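PDB 5M43: protein-tyrosine-phosphatase from Chaetomium thermophilum var. thermophilum DSM 1495, which probably removes phosphate from tyrosine and serine/threonine residues of proteins, this chain being the phosphatase domain of Yvh1, a dual-specificity enzyme linked to ribosome assembly. Local coordinates for residues F18-A23 against L100-M105; S36-T41 against K107-T112; V42-E45 against H51-H54; I114-L119 against E164-M169; P123-K128 against L143-E148. All blocks are in the same frame, centred on the assembly; numbering follows the deposited sequence.

How the contacts relate
Contacts 1 and 2 meet at one nitrate ion, bound in the loop that in this phosphatase family holds substrate phosphate; their centres lie about 9 Å apart. Contact 1 carries the first part of that loop, contact 2 its end and the start of helix 109-121. Ser-36 OG joins this site to contact 3, being hydrogen-bonded to NE2 of both His-102 and His-54; the centres of contacts 2 and 3 are about 16 Å apart. Contact 4 continues along helix 109-121 and adjoins contact 5, centre to centre about 10 Å, through Leu-118 and Val-146. Contact 5 binds a different nitrate, and its centre is about 23 Å from that of contact 1.

Contact 1 of 5, residues F18-A23 against L100-M105; sequences FGANRA and LVHCAM. With NO3 (nitrate ion), chain B.
A chi1 of 80° sets CG of His-102 between its own backbone N and carbonyl carbon, which turns one face of the imidazole to Ala-20 of helix 17-20. The methyl group sits over that face: Ala-20 CB is 3.6 Å from the centroid of the His-102 ring and 18° off the ring normal. It is displaced toward the rim, so that its nearest approach is Ala-20 CB to His-102 CG, at 3.4 Å. This is a CH-pi contact. Leu-100, two residues earlier on strand 99-102, has CG anti to its N and brings its CD2 branch to 3.8 Å from Ala-20 CB.

The ring is held by both nitrogens as well. His-102 ND1 donates to Cys-103 O at 2.9 Å with a nearly straight bond (161°), the oxygen lying close to the ring plane, while NE2 is hydrogen-bonded to Ser-36 OG. Further along the loop, Met-105 N donates to nitrate O2 at 2.9 Å; Ala-104 N adds a weak bond to the same oxygen. Cys-103 SG stands 3.2 Å from the nitrate N, consistent with Cys-103 being the nucleophile of the HCX5R signature, as in relatives. A ring fixed at two edge atoms and packed on one face probably has little room to rotate, and through ND1 is likely to steady the carbonyl from which the anion-binding loop starts.

Contact 2 of 5, residues S36-T41 against K107-T112; sequences SVIDHT and KSRSVT. With NO3 (nitrate ion), chain B.
Val-37 O lies 3.2 Å from Arg-109 CD and Val-37 CG1 3.8 Å from Arg-109 CB, while Ile-38 lays its CD1 methyl over one face of the guanidinium, with Ile-38 CG1 3.6 Å from Arg-109 NH1. Both side chains pack on the arginine without bonding to it; the carbonyl O of Val-37, the central residue of an inverse gamma turn, is buried with no polar partner. A bend at chi3 (-78°) turns the guanidinium edge to the nitrate. There Arg-109 NE reaches O3 and Arg-109 NH2 reaches O2, each at 2.9 Å and nearly straight. Backbone donors add to the grip: Arg-109 N also meets O3, while Ser-108 N (2.9 Å) and Lys-107 N (3.2 Å) share O1.

Further out, Arg-109 NH1 bonds to Ile-59 O, and Ser-108 OG to Asp-61 and Asn-156 N. Thr-112 OG1 donates to Ser-108 O at 2.8 Å. Backbone N-H groups and an arginine converging on an oxyanion at a helix start are characteristic of the cysteine-phosphatase P-loop, where the nitrate probably mimics substrate phosphate.

Contact 3 of 5, residues V42-E45 against H51-H54; sequences VDRE and HVKH
One face of the His-54 imidazole is packed by Val-42 CG1, 3.6 Å from the ring centroid and 3° off the normal, an almost perfectly centred CH-pi contact. The other methyl of the same valine, CG2, lies 3.5 Å above the guanidinium plane of Arg-44, so Val-42 is wedged between two flat groups whose planes stand 73° apart. The contact closes the beta-alpha-beta connection between the parallel strands 33-36 and 53-56, drawing the loop before helix 47-50 onto the start of strand 53-56 at the edge of the sheet.

At its edge the guanidinium is gripped by a carbonyl: Arg-44 NH1 donates to Val-52 O at 2.7 Å and 166°, in the carbonyl plane on a lone pair, and NH2 adds a weak bond to it. The bend at chi2 of Arg-44 folds the chain back to reach this oxygen. NH1 also has a weak bond to Arg-50 O. His-54 NE2 is bonded to Ser-36 OG, and a water lies 2.8 Å from His-54 ND1 and 3.0 Å from Val-42 N, which donates to it.

Contact 4 of 5, residues I114-L119 against E164-M169; sequences IIAYLL and EMWWDM
Segments 114-119 and 164-168 run nearly parallel, their short axes crossing at -19° with a closest approach of 10.4 Å, spanned by two tryptophans. Trp-166 has CG anti to its backbone N (chi1 178°) and sends the pyrrole edge of its indole to Ala-116. Trp-166 NE1 donates to Ala-116 O at 3.1 Å and 153°; it comes from the flank of the carbonyl, tilted out of its plane. Ala-116 CB lies 3.7 Å from Trp-166 NE1, well out of the indole plane and not at its edge.

In the phosphatase fold, helix 109-121 follows the anion-binding loop, and helix 157-168 packs beside it. Exchanging Trp-166 for a phenylalanine would probably leave Ala-116 O without this side-chain donor and open a gap where the indole meets Leu-71 and Pro-172. One turn along, Leu-119 crosses Trp-167 at about a right angle: its CD2 is 3.8 Å from both CE3 and CZ3 of Trp-167, touching the benzo ring. Trp-167 also rests on Ala-138, and its carbonyl oxygen hydrogen-bonds a glycerol, probably from the crystallisation liquor.

Contact 5 of 5, residues P123-K128 against L143-E148; sequences PYRFGK and LEWVRE. With NO3 (nitrate ion), chain C.
The guanidinium of Arg-125 lies flat on the indole of Trp-145, centres 4.0 Å apart and planes at 15°. It is off-centre, with Arg-125 NH1 just 3.2 Å from Trp-145 CZ2. The bend at chi3 (-67°) also lays Arg-125 CD over the six-membered ring, 3.7 Å from its centroid. Trp-145 NE1 donates a hydrogen bond to Lys-7 O.

Phe-126 turns its edge to the indole in an offset edge-to-face pair, planes at 89° and the Phe-126 centroid 5.8 Å from that of the five-membered ring of Trp-145, while Phe-126 CE1 packs at 3.9 Å on Trp-145 CB. Both partners come from a type I turn, Tyr-124 to Gly-127, in the connection from helix 109-121 to helix 135-147 of the phosphatase fold. Were Trp-145 a leucine, the guanidinium would probably lose this flat support, leaving Tyr-122 as an aromatic partner, and be freer to turn, and Lys-7 O would lack its donor. Tyr-124 N donates to O1 of a second nitrate at 2.9 Å, and Arg-125 N to its O3.

Contact 1 of 5, residues F18-A23 against L100-M105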
# COMPACT_ATOMS: atom_id res chain seq x y z
N PHE A 18 -14.77 1.49 5.17
CA PHE A 18 -16.14 1.37 4.69
C PHE A 18 -16.15 1.04 3.19
O PHE A 18 -16.97 0.22 2.74
CB PHE A 18 -16.92 2.63 5.02
CG PHE A 18 -16.92 2.92 6.53
CD1 PHE A 18 -17.44 1.99 7.45
CD2 PHE A 18 -16.40 4.11 7.02
CE1 PHE A 18 -17.45 2.25 8.82
CE2 PHE A 18 -16.45 4.39 8.45
CZ PHE A 18 -16.93 3.42 9.31
N GLY A 19 -15.18 1.58 2.46
CA GLY A 19 -15.05 1.25 1.04
C GLY A 19 -14.54 -0.15 0.82
O GLY A 19 -15.03 -0.86 -0.06
N ALA A 20 -13.60 -0.60 1.68
CA ALA A 20 -13.05 -1.94 1.48
C ALA A 20 -14.09 -3.02 1.79
O ALA A 20 -13.92 -4.18 1.37
CB ALA A 20 -11.83 -2.16 2.37
N ASN A 21 -15.14 -2.67 2.55
CA ASN A 21 -16.18 -3.64 2.83
C ASN A 21 -17.31 -3.62 1.81
O ASN A 21 -18.24 -4.42 1.94
CB ASN A 21 -16.81 -3.39 4.20
CG ASN A 21 -16.01 -4.01 5.25
OD1 ASN A 21 -15.20 -4.90 5.01
ND2 ASN A 21 -16.23 -3.57 6.44
N ARG A 22 -17.27 -2.69 0.85
CA ARG A 22 -18.38 -2.53 -0.10
C ARG A 22 -18.15 -3.48 -1.29
O ARG A 22 -17.29 -3.25 -2.16
CB ARG A 22 -18.44 -1.07 -0.55
CG ARG A 22 -19.82 -0.52 -0.63
CD ARG A 22 -19.86 1.02 -0.81
NE ARG A 22 -19.88 1.67 0.50
CZ ARG A 22 -19.01 2.60 0.93
NH1 ARG A 22 -18.02 3.04 0.15
NH2 ARG A 22 -19.15 3.11 2.15
N ALA A 23 -18.94 -4.57 -1.33
CA ALA A 23 -18.85 -5.53 -2.43
C ALA A 23 -18.95 -4.85 -3.79
O ALA A 23 -18.27 -5.23 -4.74
CB ALA A 23 -19.95 -6.58 -2.30
N LEU A 100 -6.04 -3.95 -3.69
CA LEU A 100 -6.52 -2.87 -2.81
C LEU A 100 -5.70 -2.93 -1.53
O LEU A 100 -5.61 -4.00 -0.93
CB LEU A 100 -8.00 -3.04 -2.45
CG LEU A 100 -8.49 -2.16 -1.28
CD1 LEU A 100 -8.44 -0.65 -1.68
CD2 LEU A 100 -9.95 -2.59 -0.95
N VAL A 101 -5.19 -1.78 -1.10
CA VAL A 101 -4.57 -1.64 0.21
C VAL A 101 -5.49 -0.71 0.99
O VAL A 101 -5.75 0.42 0.55
CB VAL A 101 -3.14 -1.07 0.13
CG1 VAL A 101 -2.49 -0.99 1.59
CG2 VAL A 101 -2.24 -1.93 -0.81
N HIS A 102 -5.98 -1.16 2.14
CA HIS A 102 -6.85 -0.25 2.89
C HIS A 102 -6.48 -0.22 4.38
O HIS A 102 -5.81 -1.10 4.90
CB HIS A 102 -8.37 -0.65 2.79
CG HIS A 102 -8.73 -1.76 3.73
ND1 HIS A 102 -9.23 -1.53 5.01
CD2 HIS A 102 -8.63 -3.12 3.60
CE1 HIS A 102 -9.42 -2.69 5.61
NE2 HIS A 102 -9.09 -3.66 4.78
N CYS A 103 -7.04 0.77 5.08
CA CYS A 103 -6.91 0.80 6.55
C CYS A 103 -8.23 1.33 7.10
O CYS A 103 -9.28 0.96 6.56
CB CYS A 103 -5.71 1.65 7.02
SG CYS A 103 -5.61 3.35 6.38
N ALA A 104 -8.20 2.23 8.07
CA ALA A 104 -9.50 2.79 8.50
C ALA A 104 -9.90 3.97 7.64
O ALA A 104 -11.01 4.01 7.10
CB ALA A 104 -9.47 3.16 10.00
N MET A 105 -9.05 4.98 7.59
CA MET A 105 -9.40 6.17 6.83
C MET A 105 -8.84 6.17 5.42
O MET A 105 -9.28 7.01 4.62
CB MET A 105 -8.90 7.44 7.53
CG MET A 105 -9.45 7.72 8.94
SD MET A 105 -8.66 9.14 9.67
CE MET A 105 -9.17 10.38 8.47
N NO3 B . -5.64 5.27 8.92
O1 NO3 B . -5.69 6.17 8.03
O2 NO3 B . -6.69 4.71 9.32
O3 NO3 B . -4.50 4.82 9.25

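Contact 2 of 5, residues S36-T41 against K107-T112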
# COMPACT_ATOMS: atom_id res chain seq x y z
N SER A 36 -5.06 -5.49 4.19
CA SER A 36 -5.59 -4.69 5.29
C SER A 36 -4.42 -4.30 6.19
O SER A 36 -3.88 -5.14 6.92
CB SER A 36 -6.66 -5.44 6.08
OG SER A 36 -7.67 -5.97 5.22
N VAL A 37 -4.07 -3.01 6.19
CA VAL A 37 -3.03 -2.54 7.11
C VAL A 37 -3.79 -2.12 8.36
O VAL A 37 -3.86 -0.92 8.68
CB VAL A 37 -2.20 -1.40 6.51
CG1 VAL A 37 -0.95 -1.13 7.35
CG2 VAL A 37 -1.73 -1.77 5.04
N ILE A 38 -4.53 -3.07 8.92
CA ILE A 38 -5.36 -2.92 10.10
C ILE A 38 -5.93 -4.28 10.35
O ILE A 38 -6.00 -5.06 9.46
CB ILE A 38 -6.48 -1.89 9.80
CG1 ILE A 38 -7.35 -1.63 11.02
CG2 ILE A 38 -7.36 -2.33 8.66
CD1 ILE A 38 -8.25 -0.46 10.79
N ASP A 39 -6.32 -4.57 11.58
CA ASP A 39 -6.97 -5.84 11.79
C ASP A 39 -8.28 -5.82 11.02
O ASP A 39 -9.06 -4.88 11.15
CB ASP A 39 -7.23 -6.05 13.28
CG ASP A 39 -7.86 -7.39 13.57
OD1 ASP A 39 -8.88 -7.42 14.33
OD2 ASP A 39 -7.31 -8.41 13.10
N HIS A 40 -8.54 -6.87 10.25
CA HIS A 40 -9.70 -6.91 9.37
C HIS A 40 -9.97 -8.35 9.00
O HIS A 40 -9.02 -9.12 8.80
CB HIS A 40 -9.40 -6.09 8.11
CG HIS A 40 -10.59 -5.86 7.21
ND1 HIS A 40 -11.51 -4.88 7.46
CD2 HIS A 40 -10.96 -6.45 6.05
CE1 HIS A 40 -12.41 -4.86 6.49
NE2 HIS A 40 -12.11 -5.82 5.63
N THR A 41 -11.25 -8.68 8.83
CA THR A 41 -11.70 -9.95 8.28
C THR A 41 -12.65 -9.70 7.11
O THR A 41 -13.65 -8.98 7.27
CB THR A 41 -12.41 -10.79 9.35
OG1 THR A 41 -11.54 -11.00 10.47
CG2 THR A 41 -12.81 -12.15 8.80
N LYS A 107 -5.74 6.96 4.95
CA LYS A 107 -4.95 8.17 5.14
C LYS A 107 -3.52 7.85 5.54
O LYS A 107 -2.59 8.42 4.98
CB LYS A 107 -5.57 9.09 6.24
CG LYS A 107 -4.69 10.26 6.58
CD LYS A 107 -5.40 11.08 7.66
CE LYS A 107 -4.53 12.23 8.07
NZ LYS A 107 -5.15 12.95 9.31
N SER A 108 -3.33 6.99 6.54
CA SER A 108 -2.02 6.86 7.19
C SER A 108 -1.46 5.44 7.06
O SER A 108 -0.41 5.23 6.43
CB SER A 108 -2.17 7.30 8.65
OG SER A 108 -0.89 7.17 9.31
N ARG A 109 -2.15 4.44 7.61
CA ARG A 109 -1.60 3.07 7.57
C ARG A 109 -1.48 2.55 6.12
O ARG A 109 -0.41 2.09 5.70
CB ARG A 109 -2.46 2.14 8.40
CG ARG A 109 -2.17 2.28 9.92
CD ARG A 109 -3.20 1.54 10.67
NE ARG A 109 -4.45 2.32 10.71
CZ ARG A 109 -5.45 2.04 11.55
NH1 ARG A 109 -5.35 1.01 12.38
NH2 ARG A 109 -6.57 2.82 11.56
N SER A 110 -2.58 2.57 5.36
CA SER A 110 -2.55 2.01 4.01
C SER A 110 -1.62 2.81 3.10
O SER A 110 -0.96 2.25 2.22
CB SER A 110 -3.98 1.97 3.38
OG SER A 110 -4.53 3.25 3.49
N VAL A 111 -1.61 4.14 3.28
CA VAL A 111 -0.78 5.00 2.45
C VAL A 111 0.68 4.69 2.71
O VAL A 111 1.51 4.75 1.79
CB VAL A 111 -1.13 6.48 2.74
CG1 VAL A 111 -0.17 7.48 2.10
CG2 VAL A 111 -2.54 6.78 2.18
N THR A 112 1.04 4.46 3.98
CA THR A 112 2.43 4.08 4.27
C THR A 112 2.82 2.81 3.53
O THR A 112 3.93 2.72 2.96
CB THR A 112 2.59 3.93 5.79
OG1 THR A 112 2.36 5.19 6.42
CG2 THR A 112 4.04 3.39 6.12
N NO3 B . -5.64 5.27 8.92
O1 NO3 B . -5.69 6.17 8.03
O2 NO3 B . -6.69 4.71 9.32
O3 NO3 B . -4.50 4.82 9.25

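Contact 3 of 5, residues V42-E45 against H51-H54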
# COMPACT_ATOMS: atom_id res chain seq x y z
N VAL A 42 -12.38 -10.30 5.93
CA VAL A 42 -13.29 -10.15 4.79
C VAL A 42 -14.48 -11.09 4.95
O VAL A 42 -14.38 -12.16 5.56
CB VAL A 42 -12.58 -10.37 3.44
CG1 VAL A 42 -11.47 -9.37 3.28
CG2 VAL A 42 -12.02 -11.79 3.33
N ASP A 43 -15.63 -10.69 4.39
CA ASP A 43 -16.89 -11.44 4.46
C ASP A 43 -16.89 -12.49 3.36
O ASP A 43 -17.28 -12.22 2.22
CB ASP A 43 -18.08 -10.51 4.34
CG ASP A 43 -19.42 -11.25 4.47
OD1 ASP A 43 -19.42 -12.47 4.73
OD2 ASP A 43 -20.46 -10.61 4.25
N ARG A 44 -16.46 -13.70 3.71
CA ARG A 44 -16.35 -14.76 2.71
C ARG A 44 -17.71 -15.30 2.28
O ARG A 44 -17.78 -16.01 1.27
CB ARG A 44 -15.50 -15.90 3.24
CG ARG A 44 -14.07 -15.52 3.66
CD ARG A 44 -13.17 -15.52 2.45
NE ARG A 44 -11.77 -15.24 2.78
CZ ARG A 44 -10.86 -14.91 1.86
NH1 ARG A 44 -11.20 -14.84 0.57
NH2 ARG A 44 -9.61 -14.65 2.21
N GLU A 45 -18.77 -15.00 3.01
CA GLU A 45 -20.11 -15.37 2.58
C GLU A 45 -20.64 -14.49 1.47
O GLU A 45 -21.68 -14.81 0.87
CB GLU A 45 -21.08 -15.34 3.76
CG GLU A 45 -20.48 -15.88 5.01
CD GLU A 45 -20.55 -17.38 5.04
OE1 GLU A 45 -21.61 -17.92 4.65
OE2 GLU A 45 -19.54 -18.01 5.44
N HIS A 51 -13.39 -15.36 -3.01
CA HIS A 51 -12.10 -15.84 -3.50
C HIS A 51 -10.99 -14.78 -3.47
O HIS A 51 -9.95 -14.99 -4.09
CB HIS A 51 -12.27 -16.40 -4.92
CG HIS A 51 -13.22 -17.55 -5.00
ND1 HIS A 51 -12.90 -18.83 -4.59
CD2 HIS A 51 -14.51 -17.62 -5.43
CE1 HIS A 51 -13.94 -19.63 -4.77
NE2 HIS A 51 -14.93 -18.92 -5.27
N VAL A 52 -11.19 -13.66 -2.78
CA VAL A 52 -10.11 -12.67 -2.76
C VAL A 52 -8.96 -13.20 -1.92
O VAL A 52 -9.15 -13.99 -0.99
CB VAL A 52 -10.61 -11.31 -2.24
CG1 VAL A 52 -11.80 -10.83 -3.09
CG2 VAL A 52 -10.94 -11.39 -0.77
N LYS A 53 -7.75 -12.81 -2.31
CA LYS A 53 -6.53 -13.14 -1.57
C LYS A 53 -6.35 -12.04 -0.53
O LYS A 53 -6.27 -10.86 -0.89
CB LYS A 53 -5.35 -13.23 -2.54
CG LYS A 53 -4.01 -13.62 -1.88
CD LYS A 53 -3.98 -15.08 -1.56
CE LYS A 53 -2.56 -15.50 -1.15
NZ LYS A 53 -2.57 -16.84 -0.47
N HIS A 54 -6.33 -12.40 0.76
CA HIS A 54 -6.39 -11.42 1.83
C HIS A 54 -5.21 -11.56 2.79
O HIS A 54 -4.89 -12.67 3.22
CB HIS A 54 -7.69 -11.58 2.61
CG HIS A 54 -7.90 -10.53 3.64
ND1 HIS A 54 -8.32 -10.80 4.92
CD2 HIS A 54 -7.71 -9.18 3.58
CE1 HIS A 54 -8.39 -9.68 5.60
NE2 HIS A 54 -8.04 -8.68 4.81
O HOH W 1 -10.23 -12.38 6.24
O HOH W 2 -6.75 -15.26 1.29

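Contact 4 of 5, residues I114-L119 against E164-M169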
# COMPACT_ATOMS: atom_id res chain seq x y z
N ILE A 114 1.56 1.70 0.72
CA ILE A 114 1.68 1.99 -0.72
C ILE A 114 2.96 2.73 -1.00
O ILE A 114 3.65 2.43 -1.97
CB ILE A 114 0.46 2.79 -1.19
CG1 ILE A 114 -0.70 1.78 -1.23
CG2 ILE A 114 0.77 3.51 -2.55
CD1 ILE A 114 -1.95 2.32 -1.73
N ILE A 115 3.30 3.72 -0.16
CA ILE A 115 4.54 4.45 -0.37
C ILE A 115 5.73 3.48 -0.30
O ILE A 115 6.68 3.59 -1.08
CB ILE A 115 4.66 5.60 0.64
CG1 ILE A 115 3.62 6.69 0.28
CG2 ILE A 115 6.11 6.13 0.68
CD1 ILE A 115 3.67 7.75 1.40
N ALA A 116 5.72 2.55 0.68
CA ALA A 116 6.84 1.60 0.76
C ALA A 116 7.00 0.82 -0.54
O ALA A 116 8.13 0.57 -0.97
CB ALA A 116 6.61 0.63 1.92
N TYR A 117 5.88 0.42 -1.13
CA TYR A 117 5.93 -0.29 -2.41
C TYR A 117 6.44 0.62 -3.51
O TYR A 117 7.31 0.22 -4.31
CB TYR A 117 4.54 -0.84 -2.70
CG TYR A 117 4.39 -1.27 -4.16
CD1 TYR A 117 4.82 -2.48 -4.60
CD2 TYR A 117 3.79 -0.40 -5.07
CE1 TYR A 117 4.70 -2.83 -5.96
CE2 TYR A 117 3.61 -0.73 -6.41
CZ TYR A 117 4.03 -1.99 -6.84
OH TYR A 117 3.93 -2.33 -8.18
N LEU A 118 5.93 1.88 -3.56
CA LEU A 118 6.35 2.79 -4.64
C LEU A 118 7.84 3.11 -4.55
O LEU A 118 8.54 3.20 -5.58
CB LEU A 118 5.55 4.09 -4.60
CG LEU A 118 4.05 4.02 -4.87
CD1 LEU A 118 3.44 5.42 -4.64
CD2 LEU A 118 3.89 3.60 -6.37
N LEU A 119 8.37 3.33 -3.34
CA LEU A 119 9.80 3.60 -3.17
C LEU A 119 10.64 2.40 -3.59
O LEU A 119 11.74 2.54 -4.15
CB LEU A 119 10.11 3.92 -1.69
CG LEU A 119 9.46 5.24 -1.25
CD1 LEU A 119 9.69 5.35 0.30
CD2 LEU A 119 10.09 6.42 -1.96
N GLU A 164 11.43 6.81 5.90
CA GLU A 164 12.78 7.30 5.63
C GLU A 164 13.79 6.22 5.97
O GLU A 164 14.75 6.00 5.22
CB GLU A 164 13.07 8.59 6.41
CG GLU A 164 12.28 9.82 5.92
CD GLU A 164 12.33 10.98 6.92
OE1 GLU A 164 11.50 11.90 6.78
OE2 GLU A 164 13.16 10.95 7.84
N MET A 165 13.57 5.50 7.09
CA MET A 165 14.44 4.35 7.39
C MET A 165 14.40 3.31 6.27
O MET A 165 15.44 2.80 5.85
CB MET A 165 14.02 3.67 8.70
CG MET A 165 13.80 4.60 9.83
SD MET A 165 13.58 3.74 11.40
CE MET A 165 12.00 3.18 11.64
N TRP A 166 13.20 2.98 5.82
CA TRP A 166 13.02 2.02 4.70
C TRP A 166 13.86 2.40 3.48
O TRP A 166 14.64 1.58 2.95
CB TRP A 166 11.52 2.00 4.39
CG TRP A 166 11.10 1.12 3.22
CD1 TRP A 166 10.46 1.52 2.06
CD2 TRP A 166 11.24 -0.31 3.13
NE1 TRP A 166 10.22 0.42 1.26
CE2 TRP A 166 10.65 -0.71 1.90
CE3 TRP A 166 11.78 -1.28 4.00
CZ2 TRP A 166 10.60 -2.03 1.51
CZ3 TRP A 166 11.72 -2.59 3.62
CH2 TRP A 166 11.13 -2.96 2.36
N TRP A 167 13.77 3.66 3.07
CA TRP A 167 14.58 4.16 1.94
C TRP A 167 16.06 4.04 2.22
O TRP A 167 16.85 3.55 1.38
CB TRP A 167 14.23 5.63 1.70
CG TRP A 167 14.99 6.31 0.57
CD1 TRP A 167 16.05 7.16 0.68
CD2 TRP A 167 14.67 6.24 -0.83
NE1 TRP A 167 16.43 7.62 -0.55
CE2 TRP A 167 15.59 7.09 -1.50
CE3 TRP A 167 13.73 5.54 -1.58
CZ2 TRP A 167 15.59 7.23 -2.91
CZ3 TRP A 167 13.69 5.73 -2.95
CH2 TRP A 167 14.65 6.53 -3.60
N ASP A 168 16.50 4.53 3.38
CA ASP A 168 17.92 4.49 3.69
C ASP A 168 18.47 3.06 3.86
O ASP A 168 19.69 2.87 3.72
CB ASP A 168 18.21 5.31 4.96
CG ASP A 168 18.26 6.83 4.72
OD1 ASP A 168 18.40 7.25 3.54
OD2 ASP A 168 18.19 7.60 5.72
N MET A 169 17.64 2.07 4.19
CA MET A 169 18.03 0.67 4.21
C MET A 169 18.01 0.06 2.82
O MET A 169 18.40 -1.11 2.66
CB MET A 169 17.13 -0.14 5.18
CG MET A 169 17.31 0.23 6.70
SD MET A 169 15.96 -0.46 7.68
CE MET A 169 16.64 -2.13 8.02

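Contact 5 of 5, residues P123-K128 against L143-E148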
# COMPACT_ATOMS: atom_id res chain seq x y z
N PRO A 123 12.38 3.64 -7.47
CA PRO A 123 13.30 4.54 -6.77
C PRO A 123 13.75 5.72 -7.62
O PRO A 123 13.94 6.81 -7.08
CB PRO A 123 14.48 3.62 -6.40
CG PRO A 123 14.37 2.43 -7.35
CD PRO A 123 12.88 2.24 -7.52
N TYR A 124 13.98 5.54 -8.93
CA TYR A 124 14.43 6.68 -9.72
C TYR A 124 13.36 7.74 -9.88
O TYR A 124 13.69 8.92 -10.04
CB TYR A 124 14.91 6.22 -11.08
CG TYR A 124 16.16 5.41 -11.00
CD1 TYR A 124 17.39 6.01 -10.84
CD2 TYR A 124 16.10 4.02 -11.02
CE1 TYR A 124 18.54 5.26 -10.75
CE2 TYR A 124 17.24 3.26 -10.95
CZ TYR A 124 18.46 3.88 -10.81
OH TYR A 124 19.63 3.11 -10.76
N ARG A 125 12.09 7.35 -9.86
CA ARG A 125 11.04 8.35 -9.91
C ARG A 125 11.11 9.31 -8.72
O ARG A 125 10.76 10.49 -8.85
CB ARG A 125 9.67 7.66 -9.97
CG ARG A 125 8.50 8.60 -10.06
CD ARG A 125 7.20 7.82 -9.83
NE ARG A 125 6.90 6.85 -10.89
CZ ARG A 125 5.94 5.92 -10.78
NH1 ARG A 125 5.20 5.82 -9.64
NH2 ARG A 125 5.76 5.07 -11.80
N PHE A 126 11.52 8.81 -7.55
CA PHE A 126 11.51 9.60 -6.32
C PHE A 126 12.91 10.07 -5.93
O PHE A 126 13.10 10.51 -4.79
CB PHE A 126 10.86 8.78 -5.21
CG PHE A 126 9.51 8.31 -5.59
CD1 PHE A 126 8.50 9.24 -5.83
CD2 PHE A 126 9.25 6.96 -5.79
CE1 PHE A 126 7.25 8.84 -6.21
CE2 PHE A 126 7.97 6.54 -6.17
CZ PHE A 126 6.97 7.49 -6.42
N GLY A 127 13.87 9.99 -6.85
CA GLY A 127 15.16 10.64 -6.73
C GLY A 127 16.40 9.77 -6.51
O GLY A 127 17.44 10.31 -6.09
N LYS A 128 16.34 8.47 -6.79
CA LYS A 128 17.44 7.58 -6.42
C LYS A 128 18.84 8.08 -6.82
O LYS A 128 19.82 7.63 -6.23
CB LYS A 128 17.22 6.17 -6.99
CG LYS A 128 18.37 5.20 -6.70
CD LYS A 128 18.11 3.76 -7.15
CE LYS A 128 19.44 3.04 -7.41
NZ LYS A 128 19.61 1.81 -6.56
N LEU A 143 4.76 10.52 -1.26
CA LEU A 143 3.50 10.95 -0.67
C LEU A 143 2.74 11.88 -1.61
O LEU A 143 1.51 11.76 -1.75
CB LEU A 143 3.76 11.59 0.72
CG LEU A 143 2.56 12.36 1.31
CD1 LEU A 143 1.43 11.38 1.56
CD2 LEU A 143 2.97 12.96 2.65
N GLU A 144 3.43 12.85 -2.22
CA GLU A 144 2.71 13.75 -3.14
C GLU A 144 2.20 13.00 -4.37
O GLU A 144 1.12 13.32 -4.91
CB GLU A 144 3.61 14.89 -3.58
CG GLU A 144 4.04 15.79 -2.46
CD GLU A 144 2.82 16.33 -1.75
OE1 GLU A 144 1.87 16.79 -2.44
OE2 GLU A 144 2.78 16.27 -0.53
N TRP A 145 2.93 11.96 -4.77
CA TRP A 145 2.43 11.11 -5.86
C TRP A 145 1.10 10.45 -5.49
O TRP A 145 0.12 10.47 -6.26
CB TRP A 145 3.51 10.05 -6.18
CG TRP A 145 3.14 9.14 -7.36
CD1 TRP A 145 2.38 8.01 -7.33
CD2 TRP A 145 3.56 9.32 -8.69
NE1 TRP A 145 2.32 7.44 -8.61
CE2 TRP A 145 3.02 8.25 -9.45
CE3 TRP A 145 4.33 10.29 -9.32
CZ2 TRP A 145 3.26 8.10 -10.84
CZ3 TRP A 145 4.55 10.15 -10.74
CH2 TRP A 145 4.03 9.06 -11.45
N VAL A 146 1.04 9.87 -4.29
CA VAL A 146 -0.19 9.27 -3.82
C VAL A 146 -1.30 10.32 -3.75
O VAL A 146 -2.43 10.05 -4.14
CB VAL A 146 0.01 8.61 -2.44
CG1 VAL A 146 -1.31 8.11 -1.87
CG2 VAL A 146 0.99 7.39 -2.64
N ARG A 147 -0.97 11.51 -3.25
CA ARG A 147 -1.98 12.58 -3.06
C ARG A 147 -2.60 13.02 -4.39
O ARG A 147 -3.69 13.66 -4.38
CB ARG A 147 -1.34 13.78 -2.38
CG ARG A 147 -1.25 13.56 -0.87
CD ARG A 147 -0.40 14.62 -0.22
NE ARG A 147 -0.57 14.51 1.23
CZ ARG A 147 0.06 15.27 2.10
NH1 ARG A 147 0.95 16.19 1.68
NH2 ARG A 147 -0.20 15.14 3.40
N GLU A 148 -1.98 12.69 -5.53
CA GLU A 148 -2.61 13.07 -6.79
C GLU A 148 -3.94 12.36 -7.01
O GLU A 148 -4.79 12.88 -7.75
CB GLU A 148 -1.65 12.80 -7.96
CG GLU A 148 -0.42 13.67 -7.89
CD GLU A 148 0.40 13.65 -9.15
OE1 GLU A 148 -0.18 13.76 -10.24
OE2 GLU A 148 1.64 13.52 -9.03
N NO3 C . 12.13 3.84 -11.33
O1 NO3 C . 12.96 3.35 -10.56
O2 NO3 C . 11.65 3.13 -12.25
O3 NO3 C . 11.76 5.03 -11.18